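Local coordinates for nucleoprotein (Sendai virus, PDB 6M7D) that coats the viral RNA genome as a helical nucleocapsid, one copy to six nucleotides, shielding it from nucleases and presenting it as template for transcription and replication, at residues G30-V35 against V95-K100; S36-G41 against H68-G73; V102-E107 against V120-M125; S225-V230 against I315-V320. One frame throughout, in Å; residues are numbered along the deposited sequence.

Contact 1 of 4, residues G30-V35 against V95-K100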
loop_
_atom_site.group_PDB
_atom_site.type_symbol
_atom_site.label_atom_id
_atom_site.label_comp_id
_atom_site.label_asym_id
_atom_site.label_seq_id
_atom_site.Cartn_x
_atom_site.Cartn_y
_atom_site.Cartn_z
ATOM N N GLY A 30 22.504 3.412 13.375
ATOM C CA GLY A 30 23.106 2.530 12.405
ATOM C C GLY A 30 23.619 3.275 11.185
ATOM O O GLY A 30 23.781 4.490 11.181
ATOM N N GLN A 31 23.888 2.507 10.136
ATOM C CA GLN A 31 24.366 3.092 8.893
ATOM C C GLN A 31 23.208 3.683 8.102
ATOM O O GLN A 31 22.139 3.079 7.988
ATOM C CB GLN A 31 25.096 2.041 8.061
ATOM C CG GLN A 31 26.284 1.441 8.769
ATOM C CD GLN A 31 27.260 2.491 9.248
ATOM O OE1 GLN A 31 27.586 3.427 8.521
ATOM N NE2 GLN A 31 27.732 2.343 10.477
ATOM N N ARG A 32 23.426 4.874 7.557
ATOM C CA ARG A 32 22.397 5.568 6.800
ATOM C C ARG A 32 23.028 6.281 5.617
ATOM O O ARG A 32 24.097 6.882 5.739
ATOM C CB ARG A 32 21.638 6.575 7.672
ATOM C CG ARG A 32 22.522 7.515 8.432
ATOM C CD ARG A 32 21.779 8.761 8.838
ATOM N NE ARG A 32 20.480 8.459 9.421
ATOM C CZ ARG A 32 19.735 9.347 10.069
ATOM N NH1 ARG A 32 20.168 10.589 10.218
ATOM N NH2 ARG A 32 18.561 8.993 10.569
ATOM N N SER A 33 22.365 6.196 4.471
ATOM C CA SER A 33 22.794 6.951 3.312
ATOM C C SER A 33 22.359 8.402 3.450
ATOM O O SER A 33 21.360 8.720 4.095
ATOM C CB SER A 33 22.218 6.351 2.031
ATOM O OG SER A 33 22.874 5.148 1.679
ATOM N N THR A 34 23.131 9.290 2.842
ATOM C CA THR A 34 22.802 10.708 2.795
ATOM C C THR A 34 22.154 10.984 1.443
ATOM O O THR A 34 22.745 10.717 0.394
ATOM C CB THR A 34 24.039 11.572 3.038
ATOM O OG1 THR A 34 23.695 12.953 2.904
ATOM C CG2 THR A 34 25.178 11.216 2.084
ATOM N N VAL A 35 20.924 11.479 1.470
ATOM C CA VAL A 35 20.116 11.639 0.272
ATOM C C VAL A 35 19.828 13.115 0.056
ATOM O O VAL A 35 19.430 13.823 0.987
ATOM C CB VAL A 35 18.809 10.834 0.369
ATOM C CG1 VAL A 35 18.138 10.816 -0.955
ATOM C CG2 VAL A 35 19.092 9.419 0.820
ATOM N N VAL A 95 11.267 11.749 9.134
ATOM C CA VAL A 95 12.229 11.252 10.163
ATOM C C VAL A 95 12.308 9.722 10.108
ATOM O O VAL A 95 11.279 9.062 10.348
ATOM C CB VAL A 95 11.848 11.745 11.573
ATOM C CG1 VAL A 95 12.834 11.261 12.623
ATOM C CG2 VAL A 95 11.715 13.259 11.621
ATOM N N ASN A 96 13.500 9.198 9.807
ATOM C CA ASN A 96 13.762 7.736 9.745
ATOM C C ASN A 96 15.261 7.499 9.966
ATOM O O ASN A 96 16.039 8.451 9.767
ATOM C CB ASN A 96 13.283 7.119 8.428
ATOM C CG ASN A 96 14.115 7.557 7.242
ATOM O OD1 ASN A 96 14.191 6.856 6.237
ATOM N ND2 ASN A 96 14.748 8.713 7.354
ATOM N N ALA A 97 15.642 6.291 10.394
ATOM C CA ALA A 97 17.073 5.974 10.621
ATOM C C ALA A 97 17.697 5.423 9.334
ATOM O O ALA A 97 18.930 5.252 9.297
ATOM C CB ALA A 97 17.207 4.995 11.762
ATOM N N ASP A 98 16.861 5.141 8.331
ATOM C CA ASP A 98 17.321 4.575 7.034
ATOM C C ASP A 98 18.228 5.557 6.284
ATOM O O ASP A 98 19.266 5.107 5.765
ATOM C CB ASP A 98 16.131 4.129 6.181
ATOM C CG ASP A 98 15.631 2.740 6.537
ATOM O OD1 ASP A 98 14.403 2.575 6.681
ATOM O OD2 ASP A 98 16.477 1.834 6.666
ATOM N N VAL A 99 17.881 6.848 6.264
ATOM C CA VAL A 99 18.698 7.838 5.496
ATOM C C VAL A 99 18.610 9.235 6.121
ATOM O O VAL A 99 17.693 9.477 6.927
ATOM C CB VAL A 99 18.265 7.906 4.017
ATOM C CG1 VAL A 99 18.763 6.727 3.195
ATOM C CG2 VAL A 99 16.762 8.075 3.873
ATOM N N LYS A 100 19.572 10.094 5.766
ATOM C CA LYS A 100 19.612 11.489 6.171
ATOM C C LYS A 100 19.318 12.345 4.951
ATOM O O LYS A 100 20.044 12.280 3.955
ATOM C CB LYS A 100 20.968 11.860 6.766
ATOM C CG LYS A 100 20.960 13.170 7.519
ATOM C CD LYS A 100 22.360 13.732 7.660
ATOM C CE LYS A 100 22.933 14.129 6.313
ATOM N NZ LYS A 100 24.202 14.889 6.456
#
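A parallel pairing of beta strands begins here, where 33-40 and 99-108 enter the sheet side by side. Ser-33 pairs with Val-99 and Thr-34 with Lys-100. Two nearly straight backbone bonds show the register: Lys-100 N reaches Ser-33 O at 2.8 Å (164°), close to the line of that C=O, and Val-35 N reaches Lys-100 O at 2.8 Å (173°), in the carbonyl plane. Lys-100 thus gives and receives, bonding with residues two apart on the neighbouring strand, as parallel geometry requires. On one face, Val-35 CG2 crosses obliquely onto Val-99 CG1 at 3.6 Å, and Ser-33 CB meets the same methyl. The other face carries Thr-34 and Lys-100 running side by side, with OG1 of Thr-34 3.7 Å from CE of Lys-100. Ahead of the strands, Arg-32 starts in the crowded first-torsion position (chi1 51°) and bends at chi3, which lays its guanidinium face against Val-99 O; its NH2 lies 2.7 Å from Asn-96 O, at an angle too poor for a bond. Ser-69 and Gln-70 of helix 68-80 cover Val-35. This is the parallel pair of a mixed sheet, with helices 47-62, 68-80 and 86-93 between its strands in the chain.

Contact 2 of 4, residues S36-G41 against H68-G73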
loop_
_atom_site.group_PDB
_atom_site.type_symbol
_atom_site.label_atom_id
_atom_site.label_comp_id
_atom_site.label_asym_id
_atom_site.label_seq_id
_atom_site.Cartn_x
_atom_site.Cartn_y
_atom_site.Cartn_z
ATOM N N SER A 36 20.026 13.573 -1.176
ATOM C CA SER A 36 19.737 14.949 -1.551
ATOM C C SER A 36 18.270 15.061 -1.935
ATOM O O SER A 36 17.809 14.376 -2.852
ATOM C CB SER A 36 20.626 15.396 -2.708
ATOM O OG SER A 36 21.977 15.056 -2.475
ATOM N N VAL A 37 17.542 15.921 -1.234
ATOM C CA VAL A 37 16.148 16.219 -1.532
ATOM C C VAL A 37 16.065 17.673 -1.962
ATOM O O VAL A 37 16.566 18.561 -1.266
ATOM C CB VAL A 37 15.240 15.948 -0.323
ATOM C CG1 VAL A 37 13.820 16.351 -0.642
ATOM C CG2 VAL A 37 15.296 14.498 0.039
ATOM N N PHE A 38 15.429 17.916 -3.098
ATOM C CA PHE A 38 15.364 19.241 -3.695
ATOM C C PHE A 38 13.968 19.809 -3.508
ATOM O O PHE A 38 12.990 19.235 -3.996
ATOM C CB PHE A 38 15.741 19.179 -5.171
ATOM C CG PHE A 38 17.054 18.521 -5.416
ATOM C CD1 PHE A 38 18.218 19.259 -5.416
ATOM C CD2 PHE A 38 17.133 17.161 -5.625
ATOM C CE1 PHE A 38 19.429 18.654 -5.630
ATOM C CE2 PHE A 38 18.344 16.555 -5.842
ATOM C CZ PHE A 38 19.492 17.301 -5.844
ATOM N N VAL A 39 13.881 20.929 -2.803
ATOM C CA VAL A 39 12.626 21.626 -2.566
ATOM C C VAL A 39 12.631 22.897 -3.398
ATOM O O VAL A 39 13.697 23.398 -3.766
ATOM C CB VAL A 39 12.425 21.932 -1.074
ATOM C CG1 VAL A 39 12.568 20.664 -0.262
ATOM C CG2 VAL A 39 13.414 22.966 -0.606
ATOM N N LEU A 40 11.445 23.396 -3.724
ATOM C CA LEU A 40 11.351 24.621 -4.505
ATOM C C LEU A 40 11.303 25.830 -3.589
ATOM O O LEU A 40 10.445 25.925 -2.709
ATOM C CB LEU A 40 10.114 24.599 -5.395
ATOM C CG LEU A 40 9.975 23.447 -6.380
ATOM C CD1 LEU A 40 9.023 23.834 -7.489
ATOM C CD2 LEU A 40 11.320 23.072 -6.935
ATOM N N GLY A 41 12.224 26.752 -3.798
ATOM C CA GLY A 41 12.184 28.015 -3.108
ATOM C C GLY A 41 11.126 28.921 -3.687
ATOM O O GLY A 41 10.539 28.662 -4.746
ATOM N N HIS A 68 19.894 3.913 -5.754
ATOM C CA HIS A 68 18.478 3.739 -5.335
ATOM C C HIS A 68 18.125 4.753 -4.243
ATOM O O HIS A 68 16.997 5.277 -4.283
ATOM C CB HIS A 68 18.208 2.286 -4.922
ATOM C CG HIS A 68 17.836 1.409 -6.068
ATOM N ND1 HIS A 68 16.525 1.081 -6.350
ATOM C CD2 HIS A 68 18.588 0.803 -7.011
ATOM C CE1 HIS A 68 16.487 0.304 -7.411
ATOM N NE2 HIS A 68 17.739 0.119 -7.836
ATOM N N SER A 69 19.037 5.012 -3.302
ATOM C CA SER A 69 18.743 6.009 -2.283
ATOM C C SER A 69 18.527 7.381 -2.906
ATOM O O SER A 69 17.643 8.131 -2.484
ATOM C CB SER A 69 19.869 6.056 -1.256
ATOM O OG SER A 69 20.792 7.082 -1.567
ATOM N N GLN A 70 19.304 7.718 -3.935
ATOM C CA GLN A 70 19.137 9.018 -4.576
ATOM C C GLN A 70 17.844 9.072 -5.377
ATOM O O GLN A 70 17.167 10.103 -5.416
ATOM C CB GLN A 70 20.337 9.331 -5.463
ATOM C CG GLN A 70 20.446 10.802 -5.795
ATOM C CD GLN A 70 20.018 11.691 -4.639
ATOM O OE1 GLN A 70 20.677 11.739 -3.601
ATOM N NE2 GLN A 70 18.904 12.391 -4.810
ATOM N N ARG A 71 17.487 7.969 -6.032
ATOM C CA ARG A 71 16.201 7.911 -6.715
ATOM C C ARG A 71 15.052 8.019 -5.724
ATOM O O ARG A 71 14.038 8.672 -5.999
ATOM C CB ARG A 71 16.111 6.622 -7.523
ATOM C CG ARG A 71 17.230 6.458 -8.513
ATOM C CD ARG A 71 17.320 5.036 -9.000
ATOM N NE ARG A 71 16.090 4.607 -9.646
ATOM C CZ ARG A 71 15.923 3.418 -10.209
ATOM N NH1 ARG A 71 16.913 2.544 -10.205
ATOM N NH2 ARG A 71 14.772 3.105 -10.777
ATOM N N GLY A 72 15.193 7.392 -4.559
ATOM C CA GLY A 72 14.208 7.574 -3.513
ATOM C C GLY A 72 14.137 9.002 -3.026
ATOM O O GLY A 72 13.068 9.480 -2.654
ATOM N N GLY A 73 15.266 9.706 -3.030
ATOM C CA GLY A 73 15.251 11.112 -2.667
ATOM C C GLY A 73 14.614 11.992 -3.717
ATOM O O GLY A 73 14.016 13.014 -3.391
#
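Ser-36 O holds the straightest bond of this contact: one donor from the opposite segment, Gln-70 NE2, grips it at 3.0 Å and 171°, in the carbonyl plane and on a lone pair. The same amide returns a second bond, since Gln-70 OE1 accepts Ser-36 N at 3.1 Å (165°), again on a lone pair. Two bonds to the N and O of a single residue fix the rotation of the amide, and Ser-36 O lies almost exactly in its plane. Gln-70 gets there with CG anti to its backbone N and a bend at chi2. The side chain thereby does what a further strand would do for this residue, on the strand edge turned away from 99-108. Gly-73, one helical turn on, has only backbone to offer; its CA comes within 5.3 Å of Val-37 CA, and Val-37 CG2 rests 4.0 Å from Gly-73 O. The short axes run nearly parallel, 18° apart with a closest approach of 7.7 Å. Further along, Ser-77 OG bonds to both Phe-38 N and Gly-73 O, and the Phe-38 ring meets Phe-74. Helix 68-80 thus runs beside strand 33-40, at one edge of the sheet, whose other side bonds to 99-108 while helix 86-93 packs on Val-37 and Val-39.

Contact 3 of 4, residues V102-E107 against V120-M125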
loop_
_atom_site.group_PDB
_atom_site.type_symbol
_atom_site.label_atom_id
_atom_site.label_comp_id
_atom_site.label_asym_id
_atom_site.label_seq_id
_atom_site.Cartn_x
_atom_site.Cartn_y
_atom_site.Cartn_z
ATOM N N VAL A 102 19.281 15.600 2.907
ATOM C CA VAL A 102 19.953 16.884 2.762
ATOM C C VAL A 102 19.098 17.728 1.833
ATOM O O VAL A 102 19.032 17.472 0.629
ATOM C CB VAL A 102 21.377 16.726 2.220
ATOM C CG1 VAL A 102 22.189 17.965 2.517
ATOM C CG2 VAL A 102 22.025 15.519 2.828
ATOM N N ILE A 103 18.440 18.735 2.390
ATOM C CA ILE A 103 17.472 19.518 1.636
ATOM C C ILE A 103 18.202 20.585 0.835
ATOM O O ILE A 103 18.867 21.457 1.402
ATOM C CB ILE A 103 16.426 20.143 2.567
ATOM C CG1 ILE A 103 15.605 19.044 3.235
ATOM C CG2 ILE A 103 15.533 21.077 1.793
ATOM C CD1 ILE A 103 14.673 19.550 4.283
ATOM N N TYR A 104 18.083 20.509 -0.482
ATOM C CA TYR A 104 18.580 21.526 -1.391
ATOM C C TYR A 104 17.400 22.337 -1.903
ATOM O O TYR A 104 16.273 21.845 -1.961
ATOM C CB TYR A 104 19.325 20.902 -2.571
ATOM C CG TYR A 104 20.674 20.295 -2.250
ATOM C CD1 TYR A 104 21.004 19.909 -0.963
ATOM C CD2 TYR A 104 21.621 20.111 -3.245
ATOM C CE1 TYR A 104 22.231 19.358 -0.678
ATOM C CE2 TYR A 104 22.851 19.562 -2.969
ATOM C CZ TYR A 104 23.152 19.187 -1.684
ATOM O OH TYR A 104 24.379 18.638 -1.400
ATOM N N ASN A 105 17.658 23.584 -2.270
ATOM C CA ASN A 105 16.616 24.473 -2.760
ATOM C C ASN A 105 16.816 24.729 -4.243
ATOM O O ASN A 105 17.906 25.119 -4.666
ATOM C CB ASN A 105 16.612 25.794 -1.994
ATOM C CG ASN A 105 16.075 25.646 -0.593
ATOM O OD1 ASN A 105 16.762 25.155 0.300
ATOM N ND2 ASN A 105 14.838 26.071 -0.389
ATOM N N ILE A 106 15.768 24.501 -5.024
ATOM C CA ILE A 106 15.746 24.896 -6.425
ATOM C C ILE A 106 15.296 26.348 -6.473
ATOM O O ILE A 106 14.184 26.677 -6.054
ATOM C CB ILE A 106 14.816 24.010 -7.258
ATOM C CG1 ILE A 106 15.057 22.536 -6.957
ATOM C CG2 ILE A 106 15.019 24.298 -8.727
ATOM C CD1 ILE A 106 16.416 22.083 -7.336
ATOM N N GLU A 107 16.184 27.212 -6.973
ATOM C CA GLU A 107 15.918 28.672 -7.066
ATOM C C GLU A 107 15.921 29.092 -8.537
ATOM O O GLU A 107 16.852 28.695 -9.262
ATOM C CB GLU A 107 16.992 29.444 -6.299
ATOM C CG GLU A 107 17.019 29.135 -4.814
ATOM C CD GLU A 107 15.797 29.610 -4.048
ATOM O OE1 GLU A 107 14.882 30.170 -4.684
ATOM O OE2 GLU A 107 15.764 29.420 -2.817
ATOM N N VAL A 120 20.552 25.528 -7.908
ATOM C CA VAL A 120 20.367 24.821 -6.607
ATOM C C VAL A 120 21.242 25.535 -5.576
ATOM O O VAL A 120 22.477 25.494 -5.720
ATOM C CB VAL A 120 20.736 23.330 -6.720
ATOM C CG1 VAL A 120 20.649 22.624 -5.376
ATOM C CG2 VAL A 120 19.888 22.615 -7.760
ATOM N N LYS A 121 20.614 26.168 -4.583
ATOM C CA LYS A 121 21.379 26.919 -3.556
ATOM C C LYS A 121 20.925 26.516 -2.150
ATOM O O LYS A 121 19.707 26.538 -1.895
ATOM C CB LYS A 121 21.148 28.420 -3.749
ATOM C CG LYS A 121 21.275 28.921 -5.180
ATOM C CD LYS A 121 20.586 30.249 -5.409
ATOM C CE LYS A 121 20.980 31.302 -4.396
ATOM N NZ LYS A 121 20.241 32.568 -4.608
ATOM N N THR A 122 21.877 26.187 -1.272
ATOM C CA THR A 122 21.540 25.885 0.143
ATOM C C THR A 122 21.914 27.134 0.946
ATOM O O THR A 122 23.122 27.420 1.053
ATOM C CB THR A 122 22.261 24.626 0.639
ATOM O OG1 THR A 122 21.815 23.523 -0.152
ATOM C CG2 THR A 122 22.008 24.339 2.101
ATOM N N ARG A 123 20.910 27.844 1.469
ATOM C CA ARG A 123 21.133 29.119 2.204
ATOM C C ARG A 123 21.916 30.067 1.286
ATOM O O ARG A 123 21.509 30.219 0.117
ATOM C CB ARG A 123 21.783 28.892 3.575
ATOM C CG ARG A 123 21.472 29.985 4.588
ATOM C CD ARG A 123 21.867 29.635 6.010
ATOM N NE ARG A 123 21.355 30.612 6.962
ATOM C CZ ARG A 123 21.512 30.541 8.278
ATOM N NH1 ARG A 123 21.006 31.482 9.057
ATOM N NH2 ARG A 123 22.173 29.529 8.813
ATOM N N ASP A 124 22.983 30.686 1.799
ATOM C CA ASP A 124 23.820 31.631 1.010
ATOM C C ASP A 124 24.533 30.908 -0.142
ATOM O O ASP A 124 24.538 31.452 -1.264
ATOM C CB ASP A 124 24.832 32.340 1.915
ATOM C CG ASP A 124 24.189 33.055 3.091
ATOM O OD1 ASP A 124 24.925 33.419 4.029
ATOM O OD2 ASP A 124 22.957 33.243 3.058
ATOM N N MET A 125 25.069 29.712 0.122
ATOM C CA MET A 125 25.853 28.928 -0.876
ATOM C C MET A 125 24.980 28.483 -2.058
ATOM O O MET A 125 23.829 28.080 -1.826
ATOM C CB MET A 125 26.470 27.692 -0.215
ATOM C CG MET A 125 27.391 26.913 -1.136
ATOM S SD MET A 125 28.195 25.521 -0.303
ATOM C CE MET A 125 29.129 24.823 -1.664
#
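The beta hairpin of strands 99-108 and 118-122 is tight on the face that carries Ile-106 and Val-120 and loose on the other side. Ile-106 and Val-120 form an antiparallel non-hydrogen-bonded pair, CA to CA 4.6 Å. There Val-120 works as a two-pronged wedge: its CG2 lies alongside Ile-106 CD1 at 3.5 Å, pointing the same way, while its CG1, anti to the backbone N (chi1 176°), comes obliquely against Tyr-104 CD2 at 3.4 Å. Thr-122 OG1 sits over a face of the same ring, 3.8 Å from Tyr-104 CD1. Helix 129-135 covers this side, with Leu-134 touching both Ile-106 and Val-120, and Thr-130 touching Tyr-104.

The other side is looser. Glu-107 and Lys-121 cross at about a right angle and meet only through aliphatic carbons, Glu-107 CG to Lys-121 CD at 3.8 Å. Their charged ends, OE2 of Glu-107 and NZ of Lys-121, stay 5.8 Å apart, so any attraction is probably modest, and Glu-107 OE1 is instead bonded to Ser-43 OG. Beyond Thr-122 the chain leaves the hairpin by a type II' turn to Met-125, through the exposed Arg-123 and Asp-124, closed by a weak backbone bond and leading on to strand 125-127. Between the axes of 102-107 and 120-122 the angle is 130°, well short of antiparallel, and a single backbone hydrogen bond spans the two segments: Asn-105 O accepts Lys-121 N at 2.9 Å (150°) in its carbonyl plane, with Val-120 CA 3.1 Å from the same oxygen.

Contact 4 of 4, residues S225-V230 against I315-V320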
loop_
_atom_site.group_PDB
_atom_site.type_symbol
_atom_site.label_atom_id
_atom_site.label_comp_id
_atom_site.label_asym_id
_atom_site.label_seq_id
_atom_site.Cartn_x
_atom_site.Cartn_y
_atom_site.Cartn_z
ATOM N N SER A 225 13.375 -0.957 -2.756
ATOM C CA SER A 225 14.712 -0.844 -2.190
ATOM C C SER A 225 14.749 0.140 -1.030
ATOM O O SER A 225 15.475 -0.072 -0.056
ATOM C CB SER A 225 15.705 -0.434 -3.272
ATOM O OG SER A 225 15.533 0.921 -3.627
ATOM N N GLN A 226 13.975 1.214 -1.110
ATOM C CA GLN A 226 14.062 2.323 -0.167
ATOM C C GLN A 226 12.915 2.237 0.823
ATOM O O GLN A 226 11.808 2.700 0.540
ATOM C CB GLN A 226 14.046 3.659 -0.902
ATOM C CG GLN A 226 15.284 3.898 -1.720
ATOM C CD GLN A 226 16.538 3.541 -0.967
ATOM O OE1 GLN A 226 16.853 4.145 0.052
ATOM N NE2 GLN A 226 17.260 2.546 -1.460
ATOM N N GLN A 227 13.188 1.659 1.991
ATOM C CA GLN A 227 12.193 1.622 3.053
ATOM C C GLN A 227 11.975 2.997 3.661
ATOM O O GLN A 227 10.968 3.220 4.335
ATOM C CB GLN A 227 12.618 0.625 4.130
ATOM C CG GLN A 227 11.502 0.158 5.039
ATOM C CD GLN A 227 10.711 -0.980 4.452
ATOM O OE1 GLN A 227 9.835 -0.780 3.617
ATOM N NE2 GLN A 227 11.018 -2.187 4.884
ATOM N N SER A 228 12.898 3.930 3.431
ATOM C CA SER A 228 12.723 5.292 3.924
ATOM C C SER A 228 11.600 6.002 3.187
ATOM O O SER A 228 10.806 6.728 3.792
ATOM C CB SER A 228 14.024 6.069 3.768
ATOM O OG SER A 228 14.358 6.200 2.401
ATOM N N LEU A 229 11.525 5.802 1.874
ATOM C CA LEU A 229 10.452 6.393 1.087
ATOM C C LEU A 229 9.102 5.804 1.470
ATOM O O LEU A 229 8.114 6.533 1.621
ATOM C CB LEU A 229 10.752 6.180 -0.392
ATOM C CG LEU A 229 9.692 6.458 -1.442
ATOM C CD1 LEU A 229 9.514 7.939 -1.616
ATOM C CD2 LEU A 229 10.130 5.813 -2.730
ATOM N N VAL A 230 9.047 4.486 1.643
ATOM C CA VAL A 230 7.816 3.833 2.074
ATOM C C VAL A 230 7.413 4.320 3.456
ATOM O O VAL A 230 6.228 4.517 3.737
ATOM C CB VAL A 230 7.991 2.304 2.035
ATOM C CG1 VAL A 230 6.704 1.605 2.414
ATOM C CG2 VAL A 230 8.449 1.871 0.660
ATOM N N ILE A 315 4.205 -3.774 4.827
ATOM C CA ILE A 315 4.970 -3.035 3.829
ATOM C C ILE A 315 6.102 -2.269 4.489
ATOM O O ILE A 315 7.093 -1.928 3.837
ATOM C CB ILE A 315 4.062 -2.101 3.011
ATOM C CG1 ILE A 315 3.341 -1.115 3.917
ATOM C CG2 ILE A 315 3.075 -2.892 2.197
ATOM C CD1 ILE A 315 3.127 0.206 3.268
ATOM N N LEU A 316 5.985 -2.000 5.783
ATOM C CA LEU A 316 7.020 -1.327 6.543
ATOM C C LEU A 316 8.009 -2.285 7.173
ATOM O O LEU A 316 8.938 -1.831 7.844
ATOM C CB LEU A 316 6.399 -0.465 7.638
ATOM C CG LEU A 316 5.835 0.876 7.201
ATOM C CD1 LEU A 316 5.457 1.654 8.420
ATOM C CD2 LEU A 316 6.854 1.615 6.392
ATOM N N LYS A 317 7.823 -3.591 6.989
ATOM C CA LYS A 317 8.719 -4.599 7.546
ATOM C C LYS A 317 8.805 -4.465 9.061
ATOM O O LYS A 317 9.874 -4.582 9.655
ATOM C CB LYS A 317 10.099 -4.506 6.896
ATOM C CG LYS A 317 10.863 -5.795 6.805
ATOM C CD LYS A 317 12.223 -5.545 6.189
ATOM C CE LYS A 317 12.165 -5.553 4.673
ATOM N NZ LYS A 317 12.135 -6.942 4.151
ATOM N N ASP A 318 7.660 -4.208 9.685
ATOM C CA ASP A 318 7.574 -4.033 11.125
ATOM C C ASP A 318 8.042 -5.293 11.848
ATOM O O ASP A 318 7.908 -6.403 11.325
ATOM C CB ASP A 318 6.136 -3.719 11.512
ATOM C CG ASP A 318 6.021 -3.011 12.833
ATOM O OD1 ASP A 318 5.871 -3.692 13.865
ATOM O OD2 ASP A 318 6.068 -1.766 12.838
ATOM N N PRO A 319 8.609 -5.152 13.048
ATOM C CA PRO A 319 9.016 -6.345 13.805
ATOM C C PRO A 319 7.908 -7.367 13.991
ATOM O O PRO A 319 8.138 -8.557 13.754
ATOM C CB PRO A 319 9.480 -5.751 15.137
ATOM C CG PRO A 319 9.978 -4.417 14.780
ATOM C CD PRO A 319 9.117 -3.916 13.669
ATOM N N VAL A 320 6.707 -6.941 14.397
ATOM C CA VAL A 320 5.610 -7.878 14.634
ATOM C C VAL A 320 4.952 -8.381 13.363
ATOM O O VAL A 320 4.018 -9.185 13.446
ATOM C CB VAL A 320 4.474 -7.273 15.482
ATOM C CG1 VAL A 320 5.007 -6.733 16.785
ATOM C CG2 VAL A 320 3.752 -6.192 14.698
#
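Gln-227, Val-230 and Leu-316 have the most surface buried where the start of helix 227-239 meets a loop between helices 290-305 and 330-343. Gln-227 contributes most. It lies in the first turn of the helix, just after Gln-226, which both ends the preceding helical run and takes the N-cap position of the next. With CG anti to the backbone N (chi1 -161°) and a bend at chi2, its side chain extends across to the loop backbone, placing CD 3.8 Å from Ile-315 O and 3.9 Å from Leu-316 O. The side chains of Gln-227 and Lys-317 cross at about a right angle, the glutamine's end lying against the aliphatic part of the lysine, while the end of the lysine leads away. Positive phi and psi at Lys-317 (58° and 41°) turn the loop at this point.

Val-230, one turn further along, supplies the apolar half. A single methyl, CG1, reaches Ile-315 CD1 at 3.9 Å and also Leu-316 CD2 at 4.0 Å, so two consecutive loop side chains converge on it. Leu-316 swings its branch end towards the helix although its CB does not point there. The stripe continues with Val-234, which touches both Ile-315 and Leu-316. From the other direction, Asp-98 packs on Gln-227.

The Ile-315 side chain lies about 9 Å from that of Lys-180 and about 11 Å from that of Tyr-260, both RNA-binding, and the contact's nearest atom is about 7 Å from the nucleic acid. This helix-to-loop seam is consistent with the join between the N- and C-terminal lobes that flank the RNA groove in paramyxovirus nucleoproteins.

In the fold
Contacts 1, 2 and 3 belong to one mixed sheet: contact 1 pairs strands 33-40 and 99-108 in parallel, contact 3 adds strand 118-122 antiparallel, and contact 2 sets helix 68-80 against strand 33-40, at one edge of the sheet. Contact 2 is buried and relies on a side-chain amide bonded to backbone; contact 1 lies at the surface, with backbone bonds bordered by long polar chains; contact 3 is intermediate, apolar on its helix-covered face. Val-35 touches Ser-69 and Gly-73, joining contacts 1 and 2. Contact 4, nearest the chain's centre and the RNA, lacks strands and touches contact 1 through Ser-228 against Asn-96 and Val-99.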